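Local coordinates for protein beta-N-acetylhexosaminidase (Mycobacterium smegmatis, PDB 4YYF) that probably hydrolyses terminal non-reducing N-acetyl-D-hexosamine residues from N-acetyl-beta-D-hexosaminides, as a member of glycosyl hydrolase family 3, at residues L193-F205 against Y236-G250. The protein carries 1 engineered substitution. Residues are numbered along the deposited sequence; the frame is centred on the assembly and turned at random. Where two conformers were deposited one is given.
Sequences LRDAGVLPVLKHF and YRTLTGQAPVAVMVG
Arg194, in the last turn of its helix, reaches across to the backbone of 242-244. From CB the chain runs out extended, and CG rests against Pro244 CD. Arg194 CD lies 3.4 Å from Ala243 O. There the chain bends (chi3 -47°), which swings the guanidinium round so that it grips Pro244 O side-on. Arg194 NE donates to Pro244 O at 2.8 Å, nearly straight (164°), and NH1 adds a longer, more bent bond; both come from the same face of the carbonyl plane. The Gln242 carbonyl lies over one guanidinium face, while NH1 and NH2 each donate to a water, one held by Leu239 O and the other by Gln242 OE1. Arginine suits the place because two of its nitrogens can grip one carbonyl while waters extend its reach to Leu239 O and Gln242 OE1.

Beyond it, strands 199-203 and 246-249 pair in parallel, Met248 N bonding Leu202 O at 2.8 Å. A beta bulge then shifts the register by one, beside the cis peptide before His204, and pairing resumes with Phe205 N on Met248 O (2.9 Å). On the side facing helix 234-239, branched Leu202 fits among Val245 CG2, Leu239 CB and Tyr236. The edge of Phe205 meets the Tyr236 face in a T-shaped stack, Phe205 CD2 standing 3.5 Å above the Tyr236 ring centre with the planes at 89°; flat aromatics fill this buried corner well.

On the other side of the sheet, Met248, a selenomethionine, lies alongside Lys203, whose NZ bonds Phe155 O and forms a salt bridge with Glu106, and His204, which bonds Asp160. These are neighbouring parallel strands of the TIM barrel: strand 153-154 flanks 199-205, strand 287-289 flanks 246-249, and helix 267-275 covers Phe205 and Val249.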
# COMPACT_ATOMS: atom_id res chain seq x y z
N LEU A 193 -11.10 5.26 -9.14
CA LEU A 193 -10.71 5.68 -7.79
C LEU A 193 -10.07 7.05 -7.83
O LEU A 193 -10.42 7.94 -7.05
CB LEU A 193 -9.73 4.68 -7.17
CG LEU A 193 -10.27 3.30 -6.80
CD1 LEU A 193 -9.14 2.45 -6.24
CD2 LEU A 193 -11.41 3.39 -5.79
N ARG A 194 -9.11 7.21 -8.75
CA ARG A 194 -8.39 8.47 -8.94
C ARG A 194 -9.36 9.62 -9.23
O ARG A 194 -9.21 10.72 -8.68
CB ARG A 194 -7.37 8.29 -10.10
CG ARG A 194 -6.68 9.53 -10.62
CD ARG A 194 -5.63 9.15 -11.72
NE ARG A 194 -4.84 8.02 -11.24
CZ ARG A 194 -4.78 6.82 -11.82
NH1 ARG A 194 -4.06 5.87 -11.23
NH2 ARG A 194 -5.40 6.58 -12.96
N ASP A 195 -10.33 9.40 -10.11
CA ASP A 195 -11.28 10.47 -10.44
C ASP A 195 -12.22 10.81 -9.28
O ASP A 195 -12.80 11.90 -9.24
CB ASP A 195 -12.08 10.13 -11.71
CG ASP A 195 -11.23 10.19 -12.98
OD1 ASP A 195 -10.10 10.71 -12.91
OD2 ASP A 195 -11.70 9.72 -14.05
N ALA A 196 -12.36 9.89 -8.34
CA ALA A 196 -13.09 10.16 -7.09
C ALA A 196 -12.21 10.93 -6.10
O ALA A 196 -12.71 11.47 -5.11
CB ALA A 196 -13.57 8.86 -6.45
N GLY A 197 -10.91 10.98 -6.36
CA GLY A 197 -9.98 11.67 -5.48
C GLY A 197 -9.38 10.76 -4.43
O GLY A 197 -8.77 11.22 -3.45
N VAL A 198 -9.50 9.45 -4.65
CA VAL A 198 -8.89 8.45 -3.78
C VAL A 198 -7.57 8.07 -4.42
O VAL A 198 -7.51 7.93 -5.64
CB VAL A 198 -9.78 7.17 -3.68
CG1 VAL A 198 -9.07 6.07 -2.89
CG2 VAL A 198 -11.12 7.51 -3.03
N LEU A 199 -6.51 7.91 -3.62
CA LEU A 199 -5.24 7.45 -4.17
C LEU A 199 -5.29 5.94 -4.39
O LEU A 199 -5.40 5.18 -3.42
CB LEU A 199 -4.08 7.77 -3.21
CG LEU A 199 -2.71 7.26 -3.67
CD1 LEU A 199 -2.19 8.03 -4.93
CD2 LEU A 199 -1.69 7.36 -2.52
N PRO A 200 -5.22 5.48 -5.65
CA PRO A 200 -5.16 4.03 -5.85
C PRO A 200 -3.74 3.49 -5.67
O PRO A 200 -2.76 4.23 -5.87
CB PRO A 200 -5.64 3.87 -7.30
CG PRO A 200 -5.29 5.16 -7.98
CD PRO A 200 -5.21 6.24 -6.92
N VAL A 201 -3.63 2.23 -5.26
CA VAL A 201 -2.32 1.61 -5.03
C VAL A 201 -2.26 0.28 -5.78
O VAL A 201 -2.96 -0.66 -5.43
CB VAL A 201 -2.05 1.37 -3.53
CG1 VAL A 201 -0.58 0.90 -3.32
CG2 VAL A 201 -2.32 2.65 -2.69
N LEU A 202 -1.41 0.21 -6.80
CA LEU A 202 -1.23 -1.02 -7.58
C LEU A 202 -0.45 -2.06 -6.77
O LEU A 202 0.60 -1.74 -6.21
CB LEU A 202 -0.44 -0.70 -8.85
CG LEU A 202 -0.92 0.50 -9.69
CD1 LEU A 202 0.07 0.77 -10.82
CD2 LEU A 202 -2.31 0.23 -10.26
N LYS A 203 -0.93 -3.29 -6.70
CA LYS A 203 -0.27 -4.31 -5.86
C LYS A 203 -0.40 -5.70 -6.51
O LYS A 203 -1.31 -5.89 -7.32
CB LYS A 203 -0.88 -4.29 -4.44
CG LYS A 203 -2.31 -4.81 -4.35
CD LYS A 203 -2.96 -4.43 -3.00
CE LYS A 203 -4.29 -5.14 -2.79
NZ LYS A 203 -4.94 -4.75 -1.48
N HIS A 204 0.47 -6.67 -6.21
CA HIS A 204 1.59 -6.58 -5.26
C HIS A 204 2.92 -6.72 -6.03
O HIS A 204 3.29 -7.82 -6.43
CB HIS A 204 1.49 -7.70 -4.20
CG HIS A 204 0.19 -7.74 -3.45
ND1 HIS A 204 -0.95 -8.35 -3.96
CD2 HIS A 204 -0.17 -7.28 -2.23
CE1 HIS A 204 -1.93 -8.24 -3.09
NE2 HIS A 204 -1.49 -7.59 -2.02
N PHE A 205 3.63 -5.61 -6.22
CA PHE A 205 4.84 -5.57 -7.06
C PHE A 205 5.99 -6.43 -6.48
O PHE A 205 6.23 -6.42 -5.27
CB PHE A 205 5.29 -4.11 -7.18
CG PHE A 205 6.44 -3.87 -8.11
CD1 PHE A 205 7.76 -3.94 -7.65
CD2 PHE A 205 6.22 -3.51 -9.44
CE1 PHE A 205 8.83 -3.69 -8.51
CE2 PHE A 205 7.29 -3.26 -10.29
CZ PHE A 205 8.60 -3.34 -9.82
N TYR A 236 2.21 -2.85 -14.89
CA TYR A 236 2.91 -1.70 -14.33
C TYR A 236 3.48 -0.76 -15.39
O TYR A 236 3.60 0.44 -15.16
CB TYR A 236 4.03 -2.14 -13.38
CG TYR A 236 3.55 -2.87 -12.15
CD1 TYR A 236 3.15 -2.17 -11.01
CD2 TYR A 236 3.48 -4.26 -12.12
CE1 TYR A 236 2.71 -2.84 -9.88
CE2 TYR A 236 3.02 -4.93 -10.98
CZ TYR A 236 2.65 -4.21 -9.87
OH TYR A 236 2.20 -4.87 -8.74
N ARG A 237 3.82 -1.31 -16.56
CA ARG A 237 4.44 -0.51 -17.62
C ARG A 237 3.60 0.68 -18.03
O ARG A 237 4.14 1.73 -18.35
CB ARG A 237 4.71 -1.35 -18.86
CG ARG A 237 5.68 -2.50 -18.68
CD ARG A 237 5.69 -3.29 -19.98
NE ARG A 237 6.48 -4.51 -19.94
CZ ARG A 237 6.52 -5.40 -20.94
NH1 ARG A 237 7.26 -6.49 -20.84
NH2 ARG A 237 5.80 -5.18 -22.03
N THR A 238 2.28 0.52 -18.05
CA THR A 238 1.41 1.65 -18.39
C THR A 238 0.74 2.28 -17.16
O THR A 238 0.52 3.48 -17.14
CB THR A 238 0.35 1.30 -19.45
OG1 THR A 238 -0.46 0.24 -18.97
CG2 THR A 238 1.02 0.87 -20.75
N LEU A 239 0.43 1.48 -16.15
CA LEU A 239 -0.40 1.97 -15.06
C LEU A 239 0.35 2.85 -14.06
O LEU A 239 -0.25 3.70 -13.42
CB LEU A 239 -1.08 0.80 -14.33
CG LEU A 239 -2.05 -0.00 -15.20
CD1 LEU A 239 -2.85 -0.99 -14.37
CD2 LEU A 239 -2.98 0.95 -15.96
N THR A 240 1.66 2.66 -13.93
CA THR A 240 2.44 3.51 -13.01
C THR A 240 2.59 4.94 -13.52
O THR A 240 2.91 5.84 -12.74
CB THR A 240 3.84 2.95 -12.71
OG1 THR A 240 4.61 2.92 -13.91
CG2 THR A 240 3.74 1.54 -12.17
N GLY A 241 2.36 5.14 -14.81
CA GLY A 241 2.49 6.45 -15.43
C GLY A 241 1.21 7.25 -15.45
O GLY A 241 1.17 8.36 -15.99
N GLN A 242 0.15 6.70 -14.86
CA GLN A 242 -1.14 7.38 -14.78
C GLN A 242 -1.33 7.90 -13.35
O GLN A 242 -1.77 7.17 -12.46
CB GLN A 242 -2.27 6.43 -15.24
CG GLN A 242 -2.15 6.02 -16.73
CD GLN A 242 -3.13 4.93 -17.18
OE1 GLN A 242 -4.05 4.55 -16.45
NE2 GLN A 242 -2.94 4.43 -18.41
N ALA A 243 -0.97 9.16 -13.13
CA ALA A 243 -0.87 9.76 -11.80
C ALA A 243 -2.14 10.53 -11.42
O ALA A 243 -2.86 11.02 -12.30
CB ALA A 243 0.32 10.68 -11.76
N PRO A 244 -2.43 10.65 -10.12
CA PRO A 244 -1.67 10.08 -9.00
C PRO A 244 -1.91 8.58 -8.85
O PRO A 244 -3.01 8.06 -9.08
CB PRO A 244 -2.19 10.84 -7.78
CG PRO A 244 -3.54 11.32 -8.17
CD PRO A 244 -3.49 11.57 -9.66
N VAL A 245 -0.85 7.88 -8.46
CA VAL A 245 -0.93 6.45 -8.25
C VAL A 245 0.24 6.08 -7.34
O VAL A 245 1.26 6.76 -7.33
CB VAL A 245 -0.87 5.68 -9.61
CG1 VAL A 245 0.53 5.78 -10.24
CG2 VAL A 245 -1.29 4.21 -9.43
N ALA A 246 0.06 5.03 -6.56
CA ALA A 246 1.11 4.51 -5.69
C ALA A 246 1.30 3.04 -6.04
O ALA A 246 0.50 2.47 -6.77
CB ALA A 246 0.75 4.66 -4.21
N VAL A 247 2.37 2.45 -5.54
CA VAL A 247 2.62 1.03 -5.75
C VAL A 247 2.85 0.40 -4.38
O VAL A 247 3.45 1.02 -3.51
CB VAL A 247 3.86 0.81 -6.64
CG1 VAL A 247 4.29 -0.69 -6.68
CG2 VAL A 247 3.61 1.33 -8.08
N MSE A 248 2.34 -0.82 -4.18
CA MSE A 248 2.67 -1.61 -2.99
C MSE A 248 3.53 -2.81 -3.37
O MSE A 248 3.19 -3.57 -4.27
CB MSE A 248 1.40 -2.12 -2.31
CG MSE A 248 1.67 -3.06 -1.11
SE MSE A 248 -0.01 -3.60 -0.24
CE MSE A 248 -0.34 -1.98 0.72
N VAL A 249 4.65 -2.97 -2.67
CA VAL A 249 5.56 -4.09 -2.92
C VAL A 249 5.22 -5.25 -1.98
O VAL A 249 5.03 -5.04 -0.78
CB VAL A 249 7.03 -3.67 -2.71
CG1 VAL A 249 7.95 -4.87 -2.88
CG2 VAL A 249 7.41 -2.58 -3.70
N GLY A 250 5.12 -6.47 -2.51
CA GLY A 250 4.76 -7.62 -1.70
C GLY A 250 5.98 -8.30 -1.09
O GLY A 250 7.11 -7.85 -1.28
O HOH W 1 -5.36 3.99 -14.40
O HOH W 2 -2.99 3.63 -12.55
O HOH W 3 1.52 -7.45 -9.35